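Local coordinates for protein CT_858 (Chlamydia trachomatis, PDB 3DOR), which is the secreted chlamydial protease CPAF, probably a serine-type endopeptidase, with PDZ-like and S41-peptidase regions in one chain, at residues 363-368 with 436-441; 412-417 with 442-447; 112-117 with 171-176; 87-92 with 99-104. One frame throughout, in Å; residues are numbered along the deposited sequence.

Contact 1: 363-368 with 436-441; sequences LPKHRM and PIPLFG
His366 and Ile437 exchange backbone hydrogen bonds in both directions. His366 N donates to Ile437 O at 2.9 Å, and Ile437 N donates to His366 O, also at 2.9 Å. Each donor sits well above the plane of the carbonyl it meets. A water carries the join further: it donates to Pro364 O at 2.7 Å and accepts a hydrogen bond from Leu439 N at 2.8 Å. The touching parts run 96° apart, so they form a single antiparallel bridge, in which residues 436-441 cross one edge of strand 361-368 within the S41 peptidase region. The strand's other edge pairs with strand 507-518, through Lys365 with Val518 and Arg367 with Leu516. The imidazole of His366 is held by a bond between its ND1 and Ser515 OG, while Leu439 CD1 lies over one ring face, 3.6 Å from the centroid of the His366 ring. Lys365 starts with CB 3.6 Å from CB of Pro436, then runs alongside the Pro438 ring before its ammonium end turns off. The bend at chi2 of Arg367 (-90°) lays its CD 3.7 Å from Pro436 CD, and a second bend at chi3 turns the guanidinium. That group is taken up by carbonyls: NE by Ser434 O, NH2 by Leu433 O and by Gln205 O of the second subunit.

Contact 2: 412-417 with 442-447; sequences AEYLKS and FEKIHP. With SO4 (sulfate ion), chain P.
With CG of Tyr414 anti to its carbonyl carbon (chi1 -84°), the phenol leaves helix 409-428 and runs across residues 442-446; the same choice in His446 (chi1 -63°) turns its imidazole back to meet it. The two side chains touch tip to tip, Tyr414 OH hydrogen-bonding His446 NE2 at 2.7 Å. Their planes are 27° apart and the rings meet rim to rim, neither lying over the other. The chain before His446 passes over one face of the phenol: Phe442 CA stands 3.9 Å from the centroid of the Tyr414 ring in a CH-pi contact, and the backbone N of Glu443 lies above the same face. Further out, CG of Glu443 rests 3.7 Å from CE2 of Tyr414. CG of Lys444 comes 3.4 Å from Tyr414 OH. Nearer the helix, the Phe442 ring turns obliquely to the tyrosine, its CD1 3.7 Å from Tyr414 CB. Leu415 CD2 adds a looser touch on the same phenyl. Tyr414, Phe442 and His446 thus make an aromatic cluster that packs helix 409-428 against the chain on either side of the short strand 444-445, with Tyr405 packing on Phe442 and its OH holding His446 N. One turn along the helix, Ser417 OG donates at 3.0 Å to O2 of a sulfate probably taken up from the crystallisation liquor, and also bonds Gln421 NE2. Either Tyr414 OH or His446 NE2 could be the donor, so their bond could probably persist if the histidine changed its charge.

Contact 3: 112-117 with 171-176; sequences VGDELL and RRPFGT
Gly113 opens the contact with its carbonyl: a water donates to Gly113 O at 2.9 Å and, more loosely, to Arg171 O at 3.2 Å. Its positive phi (107°) would jam a side chain against the preceding carbonyl, which suits glycine. Next comes Asp114, with CG anti to its own carbonyl carbon, so that its carboxylate runs alongside Arg172. Both oxygens grip one nitrogen. Asp114 OD1 forms a salt bridge to Arg172 NH1 at 2.7 Å, while Asp114 OD2 accepts a nearly straight hydrogen bond from Arg172 NH1 at 3.1 Å through its syn lone pair and in the guanidinium plane. OD1 is also bonded by Arg111 N, and NH1 also reaches Glu109 O; the carboxylate would probably offset the repulsion between Arg172 and the nearby Arg111 guanidinium. At Glu115 the backbones pair as an antiparallel hydrogen-bonded pair, Glu115 N to Arg171 O at 3.0 Å and Arg171 N to Glu115 O at 2.9 Å, both in the carbonyl planes. This joins strand 115-119 to the end of strand 165-171 in the antiparallel sheet of the PDZ region, just before a type I turn from Arg172 to Gly175 leads into strand 177-187. The Glu115 side chain extends beside that of Arg171, but its salt bridge, OE1 to Arg171 NH2 at 3.4 Å, is weak, with the two flat groups steeply inclined. Leu117 points back toward the arginine: its CD1 is 3.9 Å from Arg171 CB, and its methyls lie over one face of the guanidinium, CD1 offset toward the rim.

Contact 4: 87-92 with 99-104; sequences PYTVQK and YFVDIM
Tyr88, Val90, Phe100 and Ile103 share the tightly packed face of this antiparallel hairpin. Phe100 presents its edge to the face of Tyr88 in an offset edge-to-face pair, ring centroids 5.9 Å apart and planes at 83°. Over a face of the phenylalanine lies CG2 of Val90, 4.2 Å from the centroid of the Phe100 ring, while CD1 of Ile103 closes on the rim of the tyrosine, 3.5 Å from Tyr88 CD2. Val182 and Ile110 pack against this cluster, at Tyr88 and Phe100 respectively. The strands belong to the PDZ region, and a classic beta bulge breaks their register: Val101 and Asp102 both face Thr89. The Thr89 carbonyl oxygen serves the two, taking Val101 N at 2.7 Å almost along the C=O axis and Asp102 N weakly at 3.4 Å. The reverse side is more open and more polar. There Thr89 OG1 sits 2.8 Å from a water that donates to Asp102 OD2 at 2.6 Å, and the bent chain of Met104 folds back until its CE lies 3.3 Å from Thr89 OG1. Toward the far end of that side, Gln91 reaches past Val101 CG1 to bond Tyr548 OH through NE2, and Tyr99 packs on helix 540-544. Because a water links threonine to aspartate, the carboxylate has a donor supplied on the solvent side, and its negative charge is probably eased there, well separated from the aromatic face.

How the contacts relate
The four contacts fall into two pairs on opposite sides of the chain's centre. Contacts 4 and 3 come first along the chain, in series, with centres 12 Å apart in one antiparallel sheet of the PDZ region; strand 98-103 pairs with strand 115-119, and Phe100 probably bonds both Gly113 and Asp114. Contacts 1 and 2 lie in the S41 peptidase region, centres 11 Å apart, and their segments alternate in sequence. Residues 436-447 run through both, and strands 361-368 and 444-445 are neighbours, Leu363 N probably bonding Glu443 O. Nothing joins the pairs directly: even contacts 1 and 4 stay about 27 Å apart at their nearest atoms, so each pair is local to its own region.

Contact 1: 363-368 with 436-441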
# COMPACT_ATOMS: atom_id res chain seq x y z
N LEU B 363 -26.58 3.46 14.39
CA LEU B 363 -25.67 3.89 13.33
C LEU B 363 -26.24 3.61 11.96
O LEU B 363 -26.94 2.62 11.75
CB LEU B 363 -24.33 3.15 13.45
CG LEU B 363 -23.41 3.53 14.62
CD1 LEU B 363 -22.38 2.43 14.87
CD2 LEU B 363 -22.73 4.85 14.29
N PRO B 364 -25.96 4.49 10.99
CA PRO B 364 -26.46 4.26 9.64
C PRO B 364 -25.64 3.08 9.07
O PRO B 364 -24.47 2.91 9.41
CB PRO B 364 -26.16 5.58 8.93
CG PRO B 364 -25.00 6.13 9.68
CD PRO B 364 -25.35 5.83 11.11
N LYS B 365 -26.26 2.29 8.20
CA LYS B 365 -25.60 1.13 7.61
C LYS B 365 -25.08 1.47 6.23
O LYS B 365 -25.39 2.52 5.69
CB LYS B 365 -26.58 -0.05 7.52
CG LYS B 365 -27.03 -0.56 8.88
CD LYS B 365 -27.98 -1.74 8.73
CE LYS B 365 -28.41 -2.28 10.09
NZ LYS B 365 -29.18 -1.27 10.87
N HIS B 366 -24.28 0.57 5.66
CA HIS B 366 -23.70 0.81 4.34
C HIS B 366 -24.03 -0.24 3.28
O HIS B 366 -23.99 -1.44 3.55
CB HIS B 366 -22.18 0.91 4.46
CG HIS B 366 -21.69 2.19 5.06
ND1 HIS B 366 -20.85 3.05 4.39
CD2 HIS B 366 -21.92 2.76 6.27
CE1 HIS B 366 -20.57 4.09 5.16
NE2 HIS B 366 -21.21 3.93 6.31
N ARG B 367 -24.37 0.21 2.07
CA ARG B 367 -24.65 -0.69 0.94
C ARG B 367 -23.27 -0.82 0.30
O ARG B 367 -22.68 0.18 -0.14
CB ARG B 367 -25.61 -0.05 -0.07
CG ARG B 367 -26.94 0.49 0.48
CD ARG B 367 -28.05 -0.54 0.49
NE ARG B 367 -28.21 -1.26 -0.78
CZ ARG B 367 -28.99 -0.89 -1.79
NH1 ARG B 367 -29.73 0.21 -1.72
NH2 ARG B 367 -29.06 -1.66 -2.88
N MET B 368 -22.74 -2.04 0.21
CA MET B 368 -21.40 -2.24 -0.33
C MET B 368 -21.27 -2.97 -1.67
O MET B 368 -22.11 -3.78 -2.02
CB MET B 368 -20.57 -3.00 0.71
CG MET B 368 -20.39 -2.27 2.04
SD MET B 368 -20.35 -3.42 3.44
CE MET B 368 -18.80 -4.24 3.17
N PRO B 436 -28.16 -3.17 3.16
CA PRO B 436 -27.37 -2.46 4.16
C PRO B 436 -26.73 -3.30 5.27
O PRO B 436 -27.38 -4.11 5.93
CB PRO B 436 -28.34 -1.39 4.69
CG PRO B 436 -29.68 -1.99 4.45
CD PRO B 436 -29.53 -2.64 3.09
N ILE B 437 -25.44 -3.09 5.45
CA ILE B 437 -24.64 -3.79 6.44
C ILE B 437 -23.83 -2.74 7.20
O ILE B 437 -23.16 -1.92 6.58
CB ILE B 437 -23.67 -4.79 5.76
CG1 ILE B 437 -24.47 -5.81 4.93
CG2 ILE B 437 -22.80 -5.48 6.80
CD1 ILE B 437 -23.60 -6.82 4.22
N PRO B 438 -23.87 -2.75 8.54
CA PRO B 438 -23.09 -1.75 9.26
C PRO B 438 -21.59 -2.01 9.18
O PRO B 438 -21.15 -3.15 9.19
CB PRO B 438 -23.63 -1.83 10.68
CG PRO B 438 -24.05 -3.25 10.81
CD PRO B 438 -24.66 -3.59 9.46
N LEU B 439 -20.81 -0.93 9.07
CA LEU B 439 -19.37 -1.08 8.99
C LEU B 439 -18.91 -1.80 10.26
O LEU B 439 -19.44 -1.54 11.34
CB LEU B 439 -18.71 0.29 8.88
CG LEU B 439 -19.14 1.09 7.64
CD1 LEU B 439 -18.45 2.47 7.61
CD2 LEU B 439 -18.79 0.30 6.40
N PHE B 440 -17.95 -2.71 10.10
CA PHE B 440 -17.43 -3.50 11.21
C PHE B 440 -18.54 -4.23 11.95
O PHE B 440 -18.32 -4.80 13.02
CB PHE B 440 -16.66 -2.62 12.20
CG PHE B 440 -15.46 -1.92 11.60
CD1 PHE B 440 -15.54 -0.58 11.23
CD2 PHE B 440 -14.28 -2.61 11.39
CE1 PHE B 440 -14.45 0.06 10.66
CE2 PHE B 440 -13.18 -1.97 10.82
CZ PHE B 440 -13.26 -0.63 10.45
N GLY B 441 -19.74 -4.20 11.38
CA GLY B 441 -20.87 -4.85 12.02
C GLY B 441 -21.50 -4.09 13.18
O GLY B 441 -22.48 -4.55 13.74
O HOH W 1 -22.23 1.42 9.42

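Contact 2: 412-417 with 442-447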
# COMPACT_ATOMS: atom_id res chain seq x y z
N ALA B 412 -16.85 -8.04 19.47
CA ALA B 412 -16.43 -9.27 18.79
C ALA B 412 -17.63 -9.86 18.05
O ALA B 412 -17.51 -10.27 16.91
CB ALA B 412 -15.88 -10.28 19.80
N GLU B 413 -18.79 -9.88 18.71
CA GLU B 413 -19.99 -10.41 18.09
C GLU B 413 -20.41 -9.59 16.87
O GLU B 413 -20.92 -10.14 15.90
CB GLU B 413 -21.13 -10.48 19.10
CG GLU B 413 -20.91 -11.54 20.18
CD GLU B 413 -20.64 -12.91 19.60
OE1 GLU B 413 -21.39 -13.33 18.69
OE2 GLU B 413 -19.67 -13.59 20.03
N TYR B 414 -20.21 -8.27 16.93
CA TYR B 414 -20.56 -7.41 15.80
C TYR B 414 -19.67 -7.77 14.62
O TYR B 414 -20.15 -7.90 13.49
CB TYR B 414 -20.35 -5.93 16.14
CG TYR B 414 -21.49 -5.26 16.87
CD1 TYR B 414 -21.24 -4.18 17.71
CD2 TYR B 414 -22.81 -5.67 16.69
CE1 TYR B 414 -22.28 -3.51 18.36
CE2 TYR B 414 -23.86 -5.01 17.34
CZ TYR B 414 -23.58 -3.93 18.17
OH TYR B 414 -24.59 -3.24 18.81
N LEU B 415 -18.37 -7.91 14.88
CA LEU B 415 -17.41 -8.24 13.84
C LEU B 415 -17.72 -9.59 13.18
O LEU B 415 -17.58 -9.73 11.96
CB LEU B 415 -15.99 -8.22 14.41
CG LEU B 415 -15.49 -6.83 14.83
CD1 LEU B 415 -14.21 -6.95 15.63
CD2 LEU B 415 -15.28 -5.97 13.60
N LYS B 416 -18.14 -10.57 13.97
CA LYS B 416 -18.48 -11.87 13.42
C LYS B 416 -19.76 -11.76 12.59
O LYS B 416 -19.88 -12.38 11.53
CB LYS B 416 -18.66 -12.90 14.53
CG LYS B 416 -17.32 -13.42 15.01
CD LYS B 416 -17.27 -13.66 16.50
CE LYS B 416 -18.07 -14.87 16.92
NZ LYS B 416 -17.71 -15.22 18.33
N SER B 417 -20.70 -10.95 13.06
CA SER B 417 -21.95 -10.75 12.34
C SER B 417 -21.62 -10.10 10.98
O SER B 417 -22.21 -10.44 9.96
CB SER B 417 -22.88 -9.86 13.15
OG SER B 417 -24.03 -9.51 12.40
N PHE B 442 -20.93 -2.94 13.55
CA PHE B 442 -21.47 -2.14 14.66
C PHE B 442 -22.85 -1.56 14.35
O PHE B 442 -22.98 -0.59 13.59
CB PHE B 442 -20.52 -0.98 15.01
CG PHE B 442 -19.18 -1.42 15.55
CD1 PHE B 442 -18.72 -2.72 15.36
CD2 PHE B 442 -18.36 -0.50 16.21
CE1 PHE B 442 -17.45 -3.10 15.81
CE2 PHE B 442 -17.09 -0.88 16.66
CZ PHE B 442 -16.64 -2.18 16.46
N GLU B 443 -23.88 -2.15 14.94
CA GLU B 443 -25.24 -1.70 14.74
C GLU B 443 -25.44 -0.38 15.45
O GLU B 443 -26.22 0.48 15.02
CB GLU B 443 -26.21 -2.72 15.30
CG GLU B 443 -26.10 -4.05 14.61
CD GLU B 443 -27.42 -4.52 14.06
OE1 GLU B 443 -28.32 -4.81 14.88
OE2 GLU B 443 -27.57 -4.58 12.82
N LYS B 444 -24.74 -0.21 16.56
CA LYS B 444 -24.88 1.01 17.32
C LYS B 444 -23.65 1.30 18.13
O LYS B 444 -22.83 0.42 18.39
CB LYS B 444 -26.10 0.93 18.24
CG LYS B 444 -26.08 -0.25 19.20
CD LYS B 444 -27.38 -0.37 19.99
CE LYS B 444 -28.56 -0.68 19.09
NZ LYS B 444 -29.80 -1.00 19.88
N ILE B 445 -23.51 2.57 18.50
CA ILE B 445 -22.42 3.00 19.33
C ILE B 445 -22.86 2.77 20.76
O ILE B 445 -23.97 3.14 21.14
CB ILE B 445 -22.11 4.49 19.11
CG1 ILE B 445 -21.10 4.62 17.97
CG2 ILE B 445 -21.58 5.10 20.39
CD1 ILE B 445 -21.34 5.79 17.10
N HIS B 446 -22.00 2.13 21.53
CA HIS B 446 -22.28 1.86 22.92
C HIS B 446 -21.47 2.85 23.72
O HIS B 446 -20.33 3.14 23.38
CB HIS B 446 -21.90 0.42 23.24
CG HIS B 446 -22.69 -0.58 22.46
ND1 HIS B 446 -23.96 -0.98 22.85
CD2 HIS B 446 -22.46 -1.17 21.27
CE1 HIS B 446 -24.46 -1.77 21.92
NE2 HIS B 446 -23.58 -1.90 20.95
N PRO B 447 -22.06 3.41 24.78
CA PRO B 447 -21.35 4.39 25.61
C PRO B 447 -20.04 3.91 26.20
O PRO B 447 -19.93 2.78 26.66
CB PRO B 447 -22.38 4.77 26.67
CG PRO B 447 -23.35 3.62 26.68
CD PRO B 447 -23.43 3.20 25.26
S SO4 P . -26.10 -12.43 11.62
O1 SO4 P . -26.44 -11.15 10.91
O2 SO4 P . -25.41 -12.09 12.92
O3 SO4 P . -27.34 -13.22 11.97
O4 SO4 P . -25.24 -13.24 10.71

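Contact 3: 112-117 with 171-176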
# COMPACT_ATOMS: atom_id res chain seq x y z
N VAL B 112 -8.18 42.60 4.49
CA VAL B 112 -9.20 41.66 4.92
C VAL B 112 -10.47 42.51 4.89
O VAL B 112 -10.46 43.65 5.34
CB VAL B 112 -8.96 41.19 6.37
CG1 VAL B 112 -10.23 40.57 6.94
CG2 VAL B 112 -7.81 40.21 6.41
N GLY B 113 -11.55 41.97 4.35
CA GLY B 113 -12.79 42.73 4.30
C GLY B 113 -13.12 43.23 2.90
O GLY B 113 -14.26 43.63 2.64
N ASP B 114 -12.13 43.21 2.01
CA ASP B 114 -12.32 43.63 0.62
C ASP B 114 -13.21 42.61 -0.06
O ASP B 114 -13.15 41.41 0.27
CB ASP B 114 -10.99 43.64 -0.14
CG ASP B 114 -10.08 44.77 0.26
OD1 ASP B 114 -8.88 44.69 -0.08
OD2 ASP B 114 -10.55 45.73 0.91
N GLU B 115 -14.02 43.06 -1.01
CA GLU B 115 -14.88 42.15 -1.73
C GLU B 115 -14.19 41.85 -3.05
O GLU B 115 -13.71 42.77 -3.72
CB GLU B 115 -16.25 42.78 -2.02
CG GLU B 115 -17.23 41.77 -2.61
CD GLU B 115 -18.51 42.39 -3.16
OE1 GLU B 115 -18.80 43.57 -2.86
OE2 GLU B 115 -19.23 41.69 -3.90
N LEU B 116 -14.11 40.57 -3.41
CA LEU B 116 -13.49 40.18 -4.67
C LEU B 116 -14.56 40.30 -5.74
O LEU B 116 -15.62 39.67 -5.64
CB LEU B 116 -12.97 38.75 -4.61
CG LEU B 116 -12.38 38.20 -5.91
CD1 LEU B 116 -11.28 39.13 -6.41
CD2 LEU B 116 -11.83 36.79 -5.69
N LEU B 117 -14.30 41.10 -6.76
CA LEU B 117 -15.26 41.30 -7.83
C LEU B 117 -14.95 40.54 -9.12
O LEU B 117 -15.79 39.80 -9.64
CB LEU B 117 -15.40 42.79 -8.15
CG LEU B 117 -15.98 43.65 -7.02
CD1 LEU B 117 -16.00 45.11 -7.46
CD2 LEU B 117 -17.39 43.18 -6.66
N ARG B 171 -13.56 45.59 -4.13
CA ARG B 171 -14.29 46.77 -3.69
C ARG B 171 -14.04 46.94 -2.21
O ARG B 171 -14.15 45.98 -1.44
CB ARG B 171 -15.79 46.66 -3.94
CG ARG B 171 -16.55 47.82 -3.28
CD ARG B 171 -17.83 48.18 -4.00
NE ARG B 171 -18.71 47.04 -4.13
CZ ARG B 171 -19.28 46.67 -5.27
NH1 ARG B 171 -19.03 47.37 -6.38
NH2 ARG B 171 -20.06 45.59 -5.30
N ARG B 172 -13.69 48.15 -1.80
CA ARG B 172 -13.44 48.45 -0.40
C ARG B 172 -14.77 48.52 0.31
O ARG B 172 -15.81 48.73 -0.33
CB ARG B 172 -12.74 49.80 -0.25
CG ARG B 172 -11.43 49.92 -0.99
CD ARG B 172 -10.43 48.86 -0.58
NE ARG B 172 -9.08 49.27 -0.94
CZ ARG B 172 -8.00 48.52 -0.79
NH1 ARG B 172 -8.09 47.30 -0.27
NH2 ARG B 172 -6.81 49.00 -1.15
N PRO B 173 -14.76 48.35 1.64
CA PRO B 173 -16.03 48.42 2.36
C PRO B 173 -16.70 49.79 2.25
O PRO B 173 -17.93 49.89 2.35
CB PRO B 173 -15.65 48.04 3.79
CG PRO B 173 -14.19 48.31 3.87
CD PRO B 173 -13.67 47.90 2.52
N PHE B 174 -15.91 50.84 2.05
CA PHE B 174 -16.51 52.17 1.91
C PHE B 174 -17.03 52.42 0.50
O PHE B 174 -17.51 53.50 0.20
CB PHE B 174 -15.53 53.27 2.33
CG PHE B 174 -15.49 53.50 3.82
CD1 PHE B 174 -14.64 52.75 4.63
CD2 PHE B 174 -16.36 54.39 4.43
CE1 PHE B 174 -14.66 52.90 6.02
CE2 PHE B 174 -16.38 54.55 5.81
CZ PHE B 174 -15.53 53.79 6.61
N GLY B 175 -16.92 51.41 -0.37
CA GLY B 175 -17.45 51.55 -1.71
C GLY B 175 -16.54 51.67 -2.92
O GLY B 175 -16.92 51.25 -4.01
N THR B 176 -15.36 52.26 -2.76
CA THR B 176 -14.48 52.42 -3.91
C THR B 176 -13.90 51.12 -4.42
O THR B 176 -13.70 50.16 -3.67
CB THR B 176 -13.34 53.43 -3.62
OG1 THR B 176 -13.57 54.62 -4.40
CG2 THR B 176 -11.98 52.86 -3.99
O HOH W 2 -15.97 45.36 1.13

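Contact 4: 87-92 with 99-104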
# COMPACT_ATOMS: atom_id res chain seq x y z
N PRO B 87 -1.33 33.87 -2.44
CA PRO B 87 -1.46 33.96 -0.98
C PRO B 87 -2.67 34.67 -0.38
O PRO B 87 -2.53 35.55 0.48
CB PRO B 87 -0.16 34.64 -0.58
CG PRO B 87 0.04 35.61 -1.70
CD PRO B 87 -0.29 34.79 -2.94
N TYR B 88 -3.87 34.30 -0.82
CA TYR B 88 -5.09 34.89 -0.29
C TYR B 88 -6.13 33.84 0.03
O TYR B 88 -6.04 32.71 -0.43
CB TYR B 88 -5.68 35.89 -1.28
CG TYR B 88 -4.67 36.89 -1.76
CD1 TYR B 88 -3.96 36.67 -2.94
CD2 TYR B 88 -4.39 38.03 -1.02
CE1 TYR B 88 -2.98 37.57 -3.36
CE2 TYR B 88 -3.42 38.94 -1.43
CZ TYR B 88 -2.72 38.70 -2.60
OH TYR B 88 -1.74 39.58 -2.99
N THR B 89 -7.11 34.23 0.84
CA THR B 89 -8.19 33.32 1.19
C THR B 89 -9.50 34.09 1.16
O THR B 89 -9.64 35.13 1.79
CB THR B 89 -8.00 32.70 2.59
OG1 THR B 89 -6.73 32.04 2.66
CG2 THR B 89 -9.11 31.68 2.86
N VAL B 90 -10.45 33.57 0.41
CA VAL B 90 -11.75 34.19 0.28
C VAL B 90 -12.83 33.33 0.93
O VAL B 90 -12.65 32.12 1.08
CB VAL B 90 -12.08 34.41 -1.21
CG1 VAL B 90 -13.54 34.79 -1.39
CG2 VAL B 90 -11.18 35.51 -1.77
N GLN B 91 -13.93 33.95 1.33
CA GLN B 91 -15.04 33.22 1.93
C GLN B 91 -16.33 33.84 1.40
O GLN B 91 -16.49 35.07 1.40
CB GLN B 91 -14.98 33.33 3.46
CG GLN B 91 -15.94 32.39 4.19
CD GLN B 91 -15.71 32.39 5.70
OE1 GLN B 91 -16.28 31.57 6.43
NE2 GLN B 91 -14.88 33.31 6.17
N LYS B 92 -17.23 32.99 0.93
CA LYS B 92 -18.50 33.46 0.39
C LYS B 92 -19.53 33.63 1.49
O LYS B 92 -19.79 32.71 2.26
CB LYS B 92 -19.01 32.46 -0.65
CG LYS B 92 -20.24 32.92 -1.41
CD LYS B 92 -20.65 31.89 -2.44
CE LYS B 92 -21.87 32.36 -3.21
NZ LYS B 92 -22.26 31.41 -4.29
N TYR B 99 -15.52 37.59 0.02
CA TYR B 99 -14.66 38.47 0.80
C TYR B 99 -13.32 37.85 1.16
O TYR B 99 -13.23 36.66 1.42
CB TYR B 99 -15.35 38.88 2.11
CG TYR B 99 -16.62 39.66 1.92
CD1 TYR B 99 -17.85 39.01 1.82
CD2 TYR B 99 -16.60 41.05 1.83
CE1 TYR B 99 -19.04 39.72 1.64
CE2 TYR B 99 -17.78 41.78 1.65
CZ TYR B 99 -18.98 41.11 1.55
OH TYR B 99 -20.14 41.82 1.34
N PHE B 100 -12.28 38.68 1.17
CA PHE B 100 -10.95 38.23 1.55
C PHE B 100 -10.97 38.11 3.08
O PHE B 100 -11.33 39.06 3.77
CB PHE B 100 -9.88 39.25 1.12
CG PHE B 100 -9.61 39.27 -0.36
CD1 PHE B 100 -10.39 40.05 -1.22
CD2 PHE B 100 -8.60 38.49 -0.91
CE1 PHE B 100 -10.16 40.05 -2.59
CE2 PHE B 100 -8.36 38.48 -2.28
CZ PHE B 100 -9.14 39.27 -3.12
N VAL B 101 -10.63 36.93 3.60
CA VAL B 101 -10.59 36.73 5.05
C VAL B 101 -9.18 36.51 5.53
O VAL B 101 -8.93 36.40 6.73
CB VAL B 101 -11.46 35.54 5.50
CG1 VAL B 101 -12.93 35.87 5.31
CG2 VAL B 101 -11.07 34.28 4.72
N ASP B 102 -8.24 36.42 4.60
CA ASP B 102 -6.85 36.25 4.98
C ASP B 102 -5.87 36.65 3.88
O ASP B 102 -6.11 36.41 2.69
CB ASP B 102 -6.60 34.81 5.42
CG ASP B 102 -5.44 34.69 6.40
OD1 ASP B 102 -4.97 35.74 6.89
OD2 ASP B 102 -5.02 33.56 6.69
N ILE B 103 -4.77 37.27 4.31
CA ILE B 103 -3.71 37.72 3.42
C ILE B 103 -2.42 37.09 3.95
O ILE B 103 -2.07 37.27 5.12
CB ILE B 103 -3.56 39.26 3.48
CG1 ILE B 103 -4.91 39.94 3.23
CG2 ILE B 103 -2.53 39.72 2.46
CD1 ILE B 103 -5.57 39.57 1.92
N MET B 104 -1.72 36.34 3.10
CA MET B 104 -0.49 35.68 3.55
C MET B 104 0.78 36.12 2.83
O MET B 104 1.61 35.29 2.45
CB MET B 104 -0.64 34.16 3.42
CG MET B 104 -1.81 33.56 4.20
SD MET B 104 -3.42 33.81 3.40
CE MET B 104 -3.48 32.40 2.33
O HOH W 3 -5.52 31.58 5.16